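Local coordinates for protein putative xanthine dehydrogenase YAGS fad-binding subunit (Escherichia coli, PDB 5G5G) that probably oxidises aldehydes in the bacterial periplasm, forming the subunit of a three-chain oxidase that holds the molybdenum centre and its pterin cytosine dinucleotide, at residues A409-W414 and K669-F674; M607-A612 and S624-A629; A636-E641 and A700-A705. All coordinates share one frame; numbering follows the deposited sequence.

Contact 1 of 3, residues A409-W414 and K669-F674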
loop_
_atom_site.group_PDB
_atom_site.type_symbol
_atom_site.label_atom_id
_atom_site.label_comp_id
_atom_site.label_asym_id
_atom_site.label_seq_id
_atom_site.Cartn_x
_atom_site.Cartn_y
_atom_site.Cartn_z
ATOM N N ALA C 409 -26.582 9.223 -10.128
ATOM C CA ALA C 409 -26.796 10.661 -10.336
ATOM C C ALA C 409 -27.797 11.197 -9.316
ATOM O O ALA C 409 -27.607 12.281 -8.778
ATOM C CB ALA C 409 -27.300 10.954 -11.762
ATOM N N ASP C 410 -28.897 10.454 -9.106
ATOM C CA ASP C 410 -29.963 10.858 -8.163
ATOM C C ASP C 410 -29.449 10.928 -6.722
ATOM O O ASP C 410 -29.688 11.900 -6.028
ATOM C CB ASP C 410 -31.189 9.905 -8.257
ATOM C CG ASP C 410 -32.005 10.069 -9.582
ATOM O OD1 ASP C 410 -31.791 11.029 -10.350
ATOM O OD2 ASP C 410 -32.894 9.215 -9.856
ATOM N N LYS C 411 -28.776 9.883 -6.272
ATOM C CA LYS C 411 -28.278 9.825 -4.912
ATOM C C LYS C 411 -27.204 10.868 -4.666
ATOM O O LYS C 411 -27.174 11.475 -3.604
ATOM C CB LYS C 411 -27.682 8.448 -4.607
ATOM C CG LYS C 411 -27.056 8.318 -3.245
ATOM C CD LYS C 411 -28.072 8.394 -2.106
ATOM C CE LYS C 411 -27.431 8.285 -0.709
ATOM N NZ LYS C 411 -26.338 7.282 -0.693
ATOM N N PHE C 412 -26.319 11.045 -5.643
ATOM C CA PHE C 412 -25.169 11.965 -5.503
ATOM C C PHE C 412 -25.530 13.410 -5.584
ATOM O O PHE C 412 -24.767 14.223 -5.149
ATOM C CB PHE C 412 -24.177 11.646 -6.611
ATOM C CG PHE C 412 -22.852 12.356 -6.515
ATOM C CD1 PHE C 412 -21.870 11.926 -5.659
ATOM C CD2 PHE C 412 -22.571 13.416 -7.398
ATOM C CE1 PHE C 412 -20.600 12.555 -5.657
ATOM C CE2 PHE C 412 -21.310 14.019 -7.430
ATOM C CZ PHE C 412 -20.325 13.581 -6.553
ATOM N N GLY C 413 -26.664 13.713 -6.214
ATOM C CA GLY C 413 -27.051 15.072 -6.489
ATOM C C GLY C 413 -26.284 15.625 -7.671
ATOM O O GLY C 413 -25.854 16.803 -7.654
ATOM N N TRP C 414 -26.194 14.815 -8.732
ATOM C CA TRP C 414 -25.457 15.198 -9.924
ATOM C C TRP C 414 -25.975 16.476 -10.577
ATOM O O TRP C 414 -25.196 17.275 -11.109
ATOM C CB TRP C 414 -25.482 14.052 -10.931
ATOM C CG TRP C 414 -24.788 14.336 -12.171
ATOM C CD1 TRP C 414 -25.354 14.586 -13.368
ATOM C CD2 TRP C 414 -23.377 14.420 -12.354
ATOM N NE1 TRP C 414 -24.367 14.777 -14.315
ATOM C CE2 TRP C 414 -23.145 14.697 -13.716
ATOM C CE3 TRP C 414 -22.270 14.248 -11.504
ATOM C CZ2 TRP C 414 -21.847 14.847 -14.239
ATOM C CZ3 TRP C 414 -20.979 14.382 -12.045
ATOM C CH2 TRP C 414 -20.790 14.674 -13.375
ATOM N N LYS C 669 -15.910 10.549 2.697
ATOM C CA LYS C 669 -17.116 9.764 2.758
ATOM C C LYS C 669 -17.136 8.874 1.514
ATOM O O LYS C 669 -16.964 9.379 0.406
ATOM C CB LYS C 669 -18.296 10.728 2.782
ATOM C CG LYS C 669 -19.691 10.159 2.690
ATOM C CD LYS C 669 -20.656 11.364 2.669
ATOM C CE LYS C 669 -21.607 11.350 1.509
ATOM N NZ LYS C 669 -22.598 10.297 1.835
ATOM N N GLN C 670 -17.324 7.573 1.717
ATOM C CA GLN C 670 -17.437 6.586 0.605
ATOM C C GLN C 670 -18.750 5.785 0.722
ATOM O O GLN C 670 -18.948 5.038 1.693
ATOM C CB GLN C 670 -16.261 5.649 0.596
ATOM C CG GLN C 670 -14.940 6.337 0.315
ATOM C CD GLN C 670 -13.738 5.392 0.474
ATOM O OE1 GLN C 670 -13.695 4.511 1.365
ATOM N NE2 GLN C 670 -12.758 5.591 -0.364
ATOM N N GLU C 671 -19.628 5.950 -0.260
ATOM C CA GLU C 671 -20.933 5.264 -0.288
ATOM C C GLU C 671 -20.987 4.274 -1.438
ATOM O O GLU C 671 -20.410 4.493 -2.484
ATOM C CB GLU C 671 -22.075 6.246 -0.410
ATOM C CG GLU C 671 -22.171 7.190 0.784
ATOM C CD GLU C 671 -22.576 6.471 2.078
ATOM O OE1 GLU C 671 -23.370 5.480 1.993
ATOM O OE2 GLU C 671 -22.068 6.887 3.175
ATOM N N VAL C 672 -21.634 3.151 -1.193
ATOM C CA VAL C 672 -21.780 2.100 -2.182
ATOM C C VAL C 672 -23.253 1.673 -2.243
ATOM O O VAL C 672 -23.865 1.475 -1.197
ATOM C CB VAL C 672 -20.925 0.871 -1.860
ATOM C CG1 VAL C 672 -21.097 -0.196 -2.947
ATOM C CG2 VAL C 672 -19.438 1.194 -1.720
ATOM N N ILE C 673 -23.791 1.480 -3.457
ATOM C CA ILE C 673 -25.160 0.926 -3.624
ATOM C C ILE C 673 -25.003 -0.246 -4.576
ATOM O O ILE C 673 -24.399 -0.075 -5.642
ATOM C CB ILE C 673 -26.116 1.946 -4.234
ATOM C CG1 ILE C 673 -26.361 3.112 -3.242
ATOM C CG2 ILE C 673 -27.457 1.301 -4.625
ATOM C CD1 ILE C 673 -27.126 4.263 -3.823
ATOM N N PHE C 674 -25.566 -1.388 -4.204
ATOM C CA PHE C 674 -25.629 -2.535 -5.095
ATOM C C PHE C 674 -27.009 -2.658 -5.658
ATOM O O PHE C 674 -27.960 -2.803 -4.907
ATOM C CB PHE C 674 -25.255 -3.821 -4.386
ATOM C CG PHE C 674 -23.820 -3.840 -3.927
ATOM C CD1 PHE C 674 -22.799 -3.967 -4.868
ATOM C CD2 PHE C 674 -23.527 -3.776 -2.598
ATOM C CE1 PHE C 674 -21.451 -3.995 -4.471
ATOM C CE2 PHE C 674 -22.192 -3.792 -2.195
ATOM C CZ PHE C 674 -21.175 -3.877 -3.134
#

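Contact 2 of 3, residues M607-A612 and S624-A629. With MCN (pterin cytosine dinucleotide), chain Y.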
loop_
_atom_site.group_PDB
_atom_site.type_symbol
_atom_site.label_atom_id
_atom_site.label_comp_id
_atom_site.label_asym_id
_atom_site.label_seq_id
_atom_site.Cartn_x
_atom_site.Cartn_y
_atom_site.Cartn_z
ATOM N N MET C 607 -17.240 10.196 -2.408
ATOM C CA MET C 607 -17.300 9.195 -3.482
ATOM C C MET C 607 -18.520 8.316 -3.343
ATOM O O MET C 607 -18.853 7.910 -2.233
ATOM C CB MET C 607 -16.035 8.325 -3.473
ATOM C CG MET C 607 -14.748 9.106 -3.532
ATOM S SD MET C 607 -13.331 7.974 -3.417
ATOM C CE MET C 607 -13.377 7.214 -5.013
ATOM N N LEU C 608 -19.165 8.049 -4.486
ATOM C CA LEU C 608 -20.275 7.113 -4.581
ATOM C C LEU C 608 -19.966 6.111 -5.685
ATOM O O LEU C 608 -19.565 6.499 -6.775
ATOM C CB LEU C 608 -21.598 7.802 -4.870
ATOM C CG LEU C 608 -22.800 6.896 -5.174
ATOM C CD1 LEU C 608 -23.186 6.057 -3.969
ATOM C CD2 LEU C 608 -23.987 7.726 -5.648
ATOM N N ALA C 609 -20.134 4.833 -5.409
ATOM C CA ALA C 609 -20.130 3.782 -6.444
ATOM C C ALA C 609 -21.497 3.078 -6.456
ATOM O O ALA C 609 -21.959 2.600 -5.414
ATOM C CB ALA C 609 -19.055 2.763 -6.173
ATOM N N VAL C 610 -22.103 2.981 -7.629
ATOM C CA VAL C 610 -23.269 2.171 -7.805
ATOM C C VAL C 610 -22.899 0.989 -8.724
ATOM O O VAL C 610 -22.501 1.183 -9.876
ATOM C CB VAL C 610 -24.465 2.973 -8.366
ATOM C CG1 VAL C 610 -25.699 2.090 -8.456
ATOM C CG2 VAL C 610 -24.774 4.238 -7.520
ATOM N N CYS C 611 -23.023 -0.242 -8.196
ATOM C CA CYS C 611 -22.558 -1.451 -8.861
ATOM C C CYS C 611 -23.668 -2.435 -9.173
ATOM O O CYS C 611 -24.611 -2.637 -8.348
ATOM C CB CYS C 611 -21.563 -2.137 -7.929
ATOM S SG CYS C 611 -20.140 -1.138 -7.597
ATOM N N ALA C 612 -23.517 -3.088 -10.328
ATOM C CA ALA C 612 -24.348 -4.210 -10.757
ATOM C C ALA C 612 -23.428 -5.407 -11.015
ATOM O O ALA C 612 -22.701 -5.457 -12.026
ATOM C CB ALA C 612 -25.117 -3.836 -12.002
ATOM N N SER C 624 -17.171 -3.639 1.487
ATOM C CA SER C 624 -15.744 -3.458 1.780
ATOM C C SER C 624 -14.865 -3.557 0.556
ATOM O O SER C 624 -13.897 -2.800 0.408
ATOM C CB SER C 624 -15.325 -4.431 2.879
ATOM O OG SER C 624 -15.825 -3.954 4.156
ATOM N N GLN C 625 -15.197 -4.488 -0.299
ATOM C CA GLN C 625 -14.446 -4.623 -1.507
ATOM C C GLN C 625 -14.462 -3.350 -2.367
ATOM O O GLN C 625 -13.502 -2.983 -2.944
ATOM C CB GLN C 625 -15.025 -5.732 -2.369
ATOM C CG GLN C 625 -14.671 -7.122 -1.898
ATOM C CD GLN C 625 -13.183 -7.358 -1.985
ATOM O OE1 GLN C 625 -12.492 -7.312 -0.994
ATOM N NE2 GLN C 625 -12.723 -7.539 -3.154
ATOM N N VAL C 626 -15.630 -2.742 -2.445
ATOM C CA VAL C 626 -15.820 -1.591 -3.284
ATOM C C VAL C 626 -15.192 -0.332 -2.677
ATOM O O VAL C 626 -14.551 0.442 -3.392
ATOM C CB VAL C 626 -17.299 -1.401 -3.640
ATOM C CG1 VAL C 626 -17.468 -0.192 -4.512
ATOM C CG2 VAL C 626 -17.753 -2.627 -4.406
ATOM N N ILE C 627 -15.349 -0.115 -1.391
ATOM C CA ILE C 627 -14.657 1.024 -0.778
ATOM C C ILE C 627 -13.144 0.841 -0.852
ATOM O O ILE C 627 -12.414 1.796 -1.023
ATOM C CB ILE C 627 -15.107 1.394 0.664
ATOM C CG1 ILE C 627 -14.736 0.290 1.671
ATOM C CG2 ILE C 627 -16.616 1.675 0.741
ATOM C CD1 ILE C 627 -15.038 0.678 3.102
ATOM N N GLY C 628 -12.706 -0.402 -0.775
ATOM C CA GLY C 628 -11.297 -0.723 -0.871
ATOM C C GLY C 628 -10.795 -0.400 -2.267
ATOM O O GLY C 628 -9.674 0.153 -2.481
ATOM N N ALA C 629 -11.602 -0.782 -3.261
ATOM C CA ALA C 629 -11.263 -0.486 -4.629
ATOM C C ALA C 629 -11.330 1.011 -4.944
ATOM O O ALA C 629 -10.501 1.508 -5.744
ATOM C CB ALA C 629 -12.156 -1.277 -5.551
HETATM N N1 MCN Y . -18.827 -10.699 -3.164
HETATM C C2 MCN Y . -20.183 -10.812 -2.616
HETATM N N3 MCN Y . -21.043 -11.094 -3.846
HETATM C C4 MCN Y . -20.792 -11.112 -5.145
HETATM C C5 MCN Y . -19.316 -11.090 -5.436
HETATM C C6 MCN Y . -18.468 -10.826 -4.486
HETATM O O2 MCN Y . -20.546 -10.753 -1.560
HETATM N N4 MCN Y . -21.610 -11.239 -6.127
HETATM C "C1'" MCN Y . -17.888 -10.235 -2.156
HETATM C C2D MCN Y . -17.482 -11.387 -1.161
HETATM O "O2'" MCN Y . -17.094 -10.825 0.090
HETATM C "C3'" MCN Y . -16.354 -11.911 -1.894
HETATM C C4D MCN Y . -15.489 -10.739 -2.545
HETATM O O4D MCN Y . -16.666 -9.826 -2.783
HETATM O "O3'" MCN Y . -15.376 -12.745 -1.174
HETATM C "C5'" MCN Y . -14.790 -10.837 -3.770
HETATM O "O5'" MCN Y . -15.324 -11.795 -4.652
HETATM P PA MCN Y . -14.918 -11.729 -6.147
HETATM O O1A MCN Y . -15.359 -13.048 -6.779
HETATM O O2A MCN Y . -15.324 -10.423 -6.735
HETATM O O3A MCN Y . -13.234 -11.719 -6.106
HETATM P PB MCN Y . -12.352 -13.024 -5.968
HETATM O O1B MCN Y . -12.074 -13.592 -7.292
HETATM O O2B MCN Y . -12.915 -13.900 -4.897
HETATM O O3B MCN Y . -11.084 -12.358 -5.320
HETATM C C10 MCN Y . -10.056 -11.739 -6.204
HETATM C "C9'" MCN Y . -10.135 -10.255 -6.272
HETATM C "C8'" MCN Y . -9.047 -9.785 -7.383
HETATM S "S8'" MCN Y . -8.909 -10.594 -8.844
HETATM C "C7'" MCN Y . -8.229 -8.936 -6.993
HETATM S "S7'" MCN Y . -6.836 -8.439 -7.998
HETATM C "C6'" MCN Y . -8.454 -8.046 -5.733
HETATM C C7 MCN Y . -9.942 -8.380 -5.241
HETATM O "O9'" MCN Y . -10.142 -9.721 -5.051
HETATM N "N5'" MCN Y . -7.469 -8.662 -4.698
HETATM C C4A MCN Y . -7.664 -8.331 -3.250
HETATM N "N8'" MCN Y . -10.100 -7.755 -3.911
HETATM C C4B MCN Y . -9.148 -7.913 -2.967
HETATM N "N1'" MCN Y . -9.408 -7.447 -1.678
HETATM C "C2'" MCN Y . -8.600 -7.771 -0.583
HETATM N "N2'" MCN Y . -8.815 -7.347 0.568
HETATM N "N3'" MCN Y . -7.321 -8.128 -0.912
HETATM C "C4'" MCN Y . -6.796 -8.616 -2.097
HETATM O "O4'" MCN Y . -5.678 -9.028 -2.460
#

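Contact 3 of 3, residues A636-E641 and A700-A705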
loop_
_atom_site.group_PDB
_atom_site.type_symbol
_atom_site.label_atom_id
_atom_site.label_comp_id
_atom_site.label_asym_id
_atom_site.label_seq_id
_atom_site.Cartn_x
_atom_site.Cartn_y
_atom_site.Cartn_z
ATOM N N ALA C 636 -4.342 5.508 -7.648
ATOM C CA ALA C 636 -4.039 5.528 -9.051
ATOM C C ALA C 636 -4.271 6.875 -9.665
ATOM O O ALA C 636 -3.489 7.303 -10.539
ATOM C CB ALA C 636 -4.824 4.442 -9.791
ATOM N N ALA C 637 -5.309 7.572 -9.215
ATOM C CA ALA C 637 -5.638 8.847 -9.806
ATOM C C ALA C 637 -4.683 9.963 -9.356
ATOM O O ALA C 637 -4.411 10.887 -10.162
ATOM C CB ALA C 637 -7.079 9.259 -9.508
ATOM N N LEU C 638 -4.271 9.936 -8.072
ATOM C CA LEU C 638 -3.703 11.091 -7.434
ATOM C C LEU C 638 -2.283 11.036 -6.946
ATOM O O LEU C 638 -1.685 12.091 -6.696
ATOM C CB LEU C 638 -4.585 11.538 -6.281
ATOM C CG LEU C 638 -5.989 11.936 -6.691
ATOM C CD1 LEU C 638 -6.818 12.394 -5.528
ATOM C CD2 LEU C 638 -5.993 13.054 -7.728
ATOM N N MET C 639 -1.742 9.845 -6.793
ATOM C CA MET C 639 -0.432 9.730 -6.114
ATOM C C MET C 639 0.458 8.572 -6.516
ATOM O O MET C 639 1.681 8.705 -6.375
ATOM C CB MET C 639 -0.655 9.737 -4.587
ATOM C CG MET C 639 -1.527 8.595 -4.096
ATOM S SD MET C 639 -1.892 8.629 -2.319
ATOM C CE MET C 639 -3.204 9.827 -2.222
ATOM N N GLU C 640 -0.080 7.463 -7.016
ATOM C CA GLU C 640 0.717 6.256 -7.273
ATOM C C GLU C 640 1.472 6.296 -8.588
ATOM O O GLU C 640 0.906 6.558 -9.672
ATOM C CB GLU C 640 -0.199 5.047 -7.288
ATOM C CG GLU C 640 -0.657 4.631 -5.948
ATOM C CD GLU C 640 -1.523 3.383 -5.898
ATOM O OE1 GLU C 640 -1.191 2.347 -6.554
ATOM O OE2 GLU C 640 -2.520 3.390 -5.135
ATOM N N GLU C 641 2.782 6.128 -8.516
ATOM C CA GLU C 641 3.589 5.962 -9.713
ATOM C C GLU C 641 4.929 5.327 -9.330
ATOM O O GLU C 641 5.614 5.837 -8.456
ATOM C CB GLU C 641 3.837 7.313 -10.389
ATOM C CG GLU C 641 4.967 7.294 -11.403
ATOM C CD GLU C 641 5.017 8.529 -12.299
ATOM O OE1 GLU C 641 4.343 9.554 -12.000
ATOM O OE2 GLU C 641 5.758 8.465 -13.317
ATOM N N ALA C 700 -10.743 7.685 -13.386
ATOM C CA ALA C 700 -11.213 8.677 -14.353
ATOM C C ALA C 700 -12.317 9.550 -13.773
ATOM O O ALA C 700 -12.430 10.724 -14.125
ATOM C CB ALA C 700 -11.729 8.036 -15.610
ATOM N N ALA C 701 -13.191 8.990 -12.938
ATOM C CA ALA C 701 -14.186 9.851 -12.278
ATOM C C ALA C 701 -13.494 10.943 -11.464
ATOM O O ALA C 701 -13.887 12.082 -11.551
ATOM C CB ALA C 701 -15.123 9.067 -11.406
ATOM N N ILE C 702 -12.386 10.615 -10.773
ATOM C CA ILE C 702 -11.608 11.643 -10.090
ATOM C C ILE C 702 -10.975 12.669 -11.064
ATOM O O ILE C 702 -11.025 13.881 -10.839
ATOM C CB ILE C 702 -10.548 10.966 -9.203
ATOM C CG1 ILE C 702 -11.278 10.125 -8.136
ATOM C CG2 ILE C 702 -9.580 11.994 -8.579
ATOM C CD1 ILE C 702 -10.318 9.190 -7.415
ATOM N N ALA C 703 -10.333 12.188 -12.111
ATOM C CA ALA C 703 -9.784 13.077 -13.139
ATOM C C ALA C 703 -10.833 14.033 -13.727
ATOM O O ALA C 703 -10.570 15.235 -13.838
ATOM C CB ALA C 703 -9.145 12.273 -14.271
ATOM N N ASN C 704 -12.016 13.498 -14.046
ATOM C CA ASN C 704 -13.088 14.278 -14.596
ATOM C C ASN C 704 -13.579 15.339 -13.568
ATOM O O ASN C 704 -13.950 16.440 -13.939
ATOM C CB ASN C 704 -14.194 13.364 -15.023
ATOM C CG ASN C 704 -13.832 12.517 -16.277
ATOM O OD1 ASN C 704 -12.937 12.843 -17.035
ATOM N ND2 ASN C 704 -14.573 11.478 -16.492
ATOM N N ALA C 705 -13.587 14.977 -12.287
ATOM C CA ALA C 705 -13.926 15.914 -11.199
ATOM C C ALA C 705 -12.891 17.003 -11.064
ATOM O O ALA C 705 -13.231 18.149 -10.830
ATOM C CB ALA C 705 -14.116 15.165 -9.855
#

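Contact 1 of 3, residues A409-W414 and K669-F674
The side chain of K411, near the end of helix 401-412, reaches toward strand 669-674 and meets it at two places. Its CG approaches CD1 of I673 at 4.1 Å, a loose apolar touch in which the lysine methylene chain passes the isoleucine at a slant. Farther out, K411 NZ stands 4.4 Å from E671 OE1, so the charges attract without forming a salt bridge. CG sits trans to the backbone N (chi1 176°), which directs the chain at the strand, and bends at chi2 (67°) and chi4 then carry NZ toward E671 while CG stays beside I673. I673 answers with an extended chi2 of 171° that pushes CD1 forward.

The carboxylate is shared: E671 OE2 also receives K669 NZ over a long salt bridge of 3.7 Å. The two ammonium nitrogens, K411 NZ and K669 NZ, remain 5.4 Å apart. In the next shell, L608 of strand 602-612 touches both K411 and E671, and backbone hydrogen bonds tie E671 and I673 to that strand. The helix ends at F412, and G413, with positive phi, is the first residue past it; W414 N is bonded to A409 O at 2.9 Å, and R606 holds F412 O.

No hydrogen bond crosses this surface contact; beside one aliphatic touch, its only attraction of charge is K411 to E671, probably weakened by K669, a like charge competing for the same carboxylate.

Contact 2 of 3, residues M607-A612 and S624-A629
A beta-alpha-beta crossover frames this contact: strand 602-612 leads into helix 619-638, and the chain later returns as strand 669-674, parallel to and beside the first. Here the helix rests on the first strand through V626. Its CG1 lies 3.7 Å from A609 CB, which makes this the closest approach, and 4.2 Å from C611 SG. The second methyl, V626 CG2, comes almost as near to C611 SG, at 4.3 Å, so the sulfur meets the forked end of the valine while the alanine methyl meets one prong. A chi1 of 180° turns CG1 toward A609 and C611. A609 and C611 are two apart on the strand and therefore present their side chains on one face; the small alanine lets the backbones close to 7.6 Å between A609 CA and V626 CA. All three touching residues are buried and no hydrogen bond crosses the interface, which is purely apolar.

Next to V626 in sequence, Q625 faces the bound pterin cytosine dinucleotide. Q625 CG lies 3.5 Å from the cofactor atom O4D in its ribose, and the amide end reaches the pterin ring system, so one side chain spans both parts of the cofactor. T621 OG1, one helical turn earlier, is hydrogen-bonded to the cofactor.

Around this core, V626 packs on V672 of strand 669-674 as well, and M630 of the same helix extends the packing over A609. L608 faces helix 401-412, so strand 602-612 is sandwiched between two helices.

Contact 3 of 3, residues A636-E641 and A700-A705
A637, in the last turn of helix 619-638, makes the first touch with I702 of helix 698-710, its methyl CB standing 3.8 Å from I702 CG2. I702 CD1 is nearly as close to A637 CB, at 3.9 Å, so the methyl meets both branches of the isoleucine. Because the alanine is short, the backbones come within 6.6 Å, measured from A637 CA to I702 CA. The main chain of A637 is also hydrogen-bonded to I719.

L638 follows with the same I702 methyl as its target: CD2 is 3.8 Å from I702 CG2, and L638 CD1 lies a little farther from it, at 4.1 Å. The CA–CB bond of L638 points past helix 698-710 rather than at it, yet a chi1 of -61° with an extended chi2 brings its forked end nearer. I702 CG2 thus meets A637 and L638 side by side, both on one side of the methyl.

At M639 the helical angles stop, and the chain turns off. E640 OE1 bonds Y659 OH, while its OE2 forms a salt bridge to a basic side chain of another protein chain; E641 O accepts a hydrogen bond from N653. These residues carry the segment away from helix 698-710 toward the subunit boundary.

On the other helix, I702 and A701 pack on V591 of strand 584-596, and N704 ND2 bonds the carbonyls of V435 and E362. The C-terminal end of helix 619-638 thus packs on helix 698-710, which itself lies on strand 584-596: helix-on-sheet layering with a helix-to-helix contact beside it.

The three contacts lie on the same side of the chain's centre and gather around one mixed sheet. Contacts 1 and 2 have centres 10 Å apart and meet directly, since strands 669-674 and 602-612 are parallel neighbours: E671 N to M607 O and I673 O to C611 N, each 2.9 Å, are probable hydrogen bonds. Contact 3 is 16 Å from contact 2, centre to centre, and shares helix 619-638 with it; from contact 1 it is 18 Å away. In sequence, both segments of contact 2 fall between those of contact 1, whereas contact 3 alternates with contact 1. One helix thus connects cofactor, sheet and the more C-terminal helix 698-710.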